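Protein VMS1 (Saccharomyces cerevisiae, PDB 5WHG) cleaves polypeptidyl-tRNAs downstream of the ribosome-associated quality control pathway, releasing incompletely synthesised polypeptides for degradation. Local coordinates at residues S47-S52 / T65-M70. Numbering follows the deposited sequence.
With ZN (zinc ion), chain B.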
loop_
_atom_site.group_PDB
_atom_site.type_symbol
_atom_site.label_atom_id
_atom_site.label_comp_id
_atom_site.label_asym_id
_atom_site.label_seq_id
_atom_site.Cartn_x
_atom_site.Cartn_y
_atom_site.Cartn_z
ATOM N N SER A 47 15.933 7.270 -12.487
ATOM C CA SER A 47 16.336 6.096 -13.250
ATOM C C SER A 47 15.308 5.725 -14.309
ATOM O O SER A 47 15.675 5.186 -15.360
ATOM C CB SER A 47 16.565 4.927 -12.293
ATOM O OG SER A 47 15.637 4.990 -11.214
ATOM N N VAL A 48 14.030 6.015 -14.057
ATOM C CA VAL A 48 12.981 5.630 -14.994
ATOM C C VAL A 48 12.834 6.630 -16.135
ATOM O O VAL A 48 12.225 6.303 -17.160
ATOM C CB VAL A 48 11.649 5.448 -14.246
ATOM C CG1 VAL A 48 11.050 6.784 -13.886
ATOM C CG2 VAL A 48 10.689 4.640 -15.076
ATOM N N CYS A 49 13.393 7.832 -15.998
ATOM C CA CYS A 49 13.387 8.831 -17.057
ATOM C C CYS A 49 14.728 8.969 -17.757
ATOM O O CYS A 49 14.787 9.630 -18.796
ATOM C CB CYS A 49 12.984 10.202 -16.499
ATOM S SG CYS A 49 11.419 10.224 -15.589
ATOM N N GLN A 50 15.794 8.373 -17.214
ATOM C CA GLN A 50 17.160 8.561 -17.712
ATOM C C GLN A 50 17.536 10.045 -17.720
ATOM O O GLN A 50 18.177 10.545 -18.651
ATOM C CB GLN A 50 17.340 7.932 -19.097
ATOM C CG GLN A 50 16.876 6.472 -19.191
ATOM C CD GLN A 50 17.071 5.861 -20.581
ATOM O OE1 GLN A 50 18.036 6.171 -21.288
ATOM N NE2 GLN A 50 16.150 4.985 -20.972
HETATM N N MSE A 51 17.148 10.747 -16.653
HETATM C CA MSE A 51 17.243 12.205 -16.593
HETATM C C MSE A 51 17.746 12.734 -15.235
HETATM O O MSE A 51 17.071 12.611 -14.211
HETATM C CB MSE A 51 15.872 12.798 -16.932
HETATM C CG MSE A 51 15.679 14.281 -16.674
HETATM SE SE MSE A 51 13.776 14.678 -16.888
HETATM C CE MSE A 51 13.619 16.269 -15.763
ATOM N N SER A 52 18.939 13.328 -15.247
ATOM C CA SER A 52 19.565 13.869 -14.038
ATOM C C SER A 52 19.429 15.393 -13.946
ATOM O O SER A 52 19.155 15.941 -12.875
ATOM C CB SER A 52 21.043 13.478 -13.990
ATOM O OG SER A 52 21.680 13.816 -15.206
ATOM N N THR A 65 6.238 16.017 -10.766
ATOM C CA THR A 65 5.899 16.357 -12.141
ATOM C C THR A 65 5.044 15.260 -12.760
ATOM O O THR A 65 5.222 14.075 -12.471
ATOM C CB THR A 65 7.169 16.549 -12.974
ATOM O OG1 THR A 65 7.835 15.291 -13.118
ATOM C CG2 THR A 65 8.114 17.527 -12.303
ATOM N N ASP A 66 4.107 15.659 -13.619
ATOM C CA ASP A 66 3.304 14.663 -14.315
ATOM C C ASP A 66 4.135 13.844 -15.292
ATOM O O ASP A 66 3.705 12.756 -15.686
ATOM C CB ASP A 66 2.143 15.328 -15.054
ATOM C CG ASP A 66 1.123 15.932 -14.111
ATOM O OD1 ASP A 66 0.824 15.291 -13.078
ATOM O OD2 ASP A 66 0.628 17.047 -14.403
ATOM N N TYR A 67 5.313 14.334 -15.685
ATOM C CA TYR A 67 6.173 13.556 -16.569
ATOM C C TYR A 67 6.694 12.309 -15.867
ATOM O O TYR A 67 6.509 11.186 -16.351
ATOM C CB TYR A 67 7.330 14.412 -17.062
ATOM C CG TYR A 67 8.171 13.734 -18.111
ATOM C CD1 TYR A 67 7.649 13.438 -19.359
ATOM C CD2 TYR A 67 9.497 13.410 -17.861
ATOM C CE1 TYR A 67 8.422 12.829 -20.324
ATOM C CE2 TYR A 67 10.277 12.806 -18.820
ATOM C CZ TYR A 67 9.735 12.514 -20.047
ATOM O OH TYR A 67 10.519 11.907 -21.001
ATOM N N HIS A 68 7.345 12.495 -14.713
ATOM C CA HIS A 68 7.817 11.363 -13.927
ATOM C C HIS A 68 6.715 10.344 -13.665
ATOM O O HIS A 68 6.981 9.139 -13.628
ATOM C CB HIS A 68 8.395 11.848 -12.599
ATOM C CG HIS A 68 8.906 10.744 -11.724
ATOM N ND1 HIS A 68 10.197 10.265 -11.805
ATOM C CD2 HIS A 68 8.295 10.016 -10.756
ATOM C CE1 HIS A 68 10.360 9.294 -10.924
ATOM N NE2 HIS A 68 9.220 9.123 -10.275
ATOM N N LEU A 69 5.474 10.795 -13.496
ATOM C CA LEU A 69 4.422 9.853 -13.136
ATOM C C LEU A 69 4.062 8.940 -14.301
ATOM O O LEU A 69 3.825 7.739 -14.107
ATOM C CB LEU A 69 3.192 10.606 -12.638
ATOM C CG LEU A 69 3.135 10.735 -11.115
ATOM C CD1 LEU A 69 1.844 11.405 -10.682
ATOM C CD2 LEU A 69 3.289 9.357 -10.467
HETATM N N MSE A 70 4.017 9.476 -15.512
HETATM C CA MSE A 70 3.662 8.649 -16.657
HETATM C C MSE A 70 4.778 7.654 -16.974
HETATM O O MSE A 70 4.513 6.520 -17.364
HETATM C CB MSE A 70 3.352 9.519 -17.872
HETATM C CG MSE A 70 2.307 10.586 -17.600
HETATM SE SE MSE A 70 2.066 11.837 -19.085
HETATM C CE MSE A 70 0.955 10.701 -20.229
HETATM ZN ZN ZN B . 11.312 10.588 -13.290
#
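Half of the zinc site of the C2H2-type zinc finger is built where Cys49 faces His68, both bound to the same zinc ion. Cys49 SG lies 2.3 Å from the zinc and His68 ND1 1.9 Å from it; Cys46 and His62 supply the other two ligands. His68 CG stands anti to the backbone N (chi1 180°), and chi2 of 88° turns the ring to put ND1 on the zinc, whereas His62 binds through NE2. The CxxC pair Cys46 and Cys49 comes from a loop, His68 from helix 66-76 and His62 from just ahead of it; the zinc bridges 47-52 and 65-70, which share no hydrogen bond. Thr65 is the N-cap of that helix: its OG1 accepts from His68 N (3.3 Å, 165° at the hydrogen) and is also hydrogen-bonded to His62 ND1, so the hydroxyl that caps the helix also holds the His62 ring from its ND1 side. Val48 crosses the His68 side chain at about a right angle, its CG1 3.9 Å from His68 CE1. On the Tyr67 side, Cys49 SG meets the phenol ring obliquely, 5.2 Å from the Tyr67 ring centroid, and the selenium of selenomethionine Met51 approaches CE2 of the same ring.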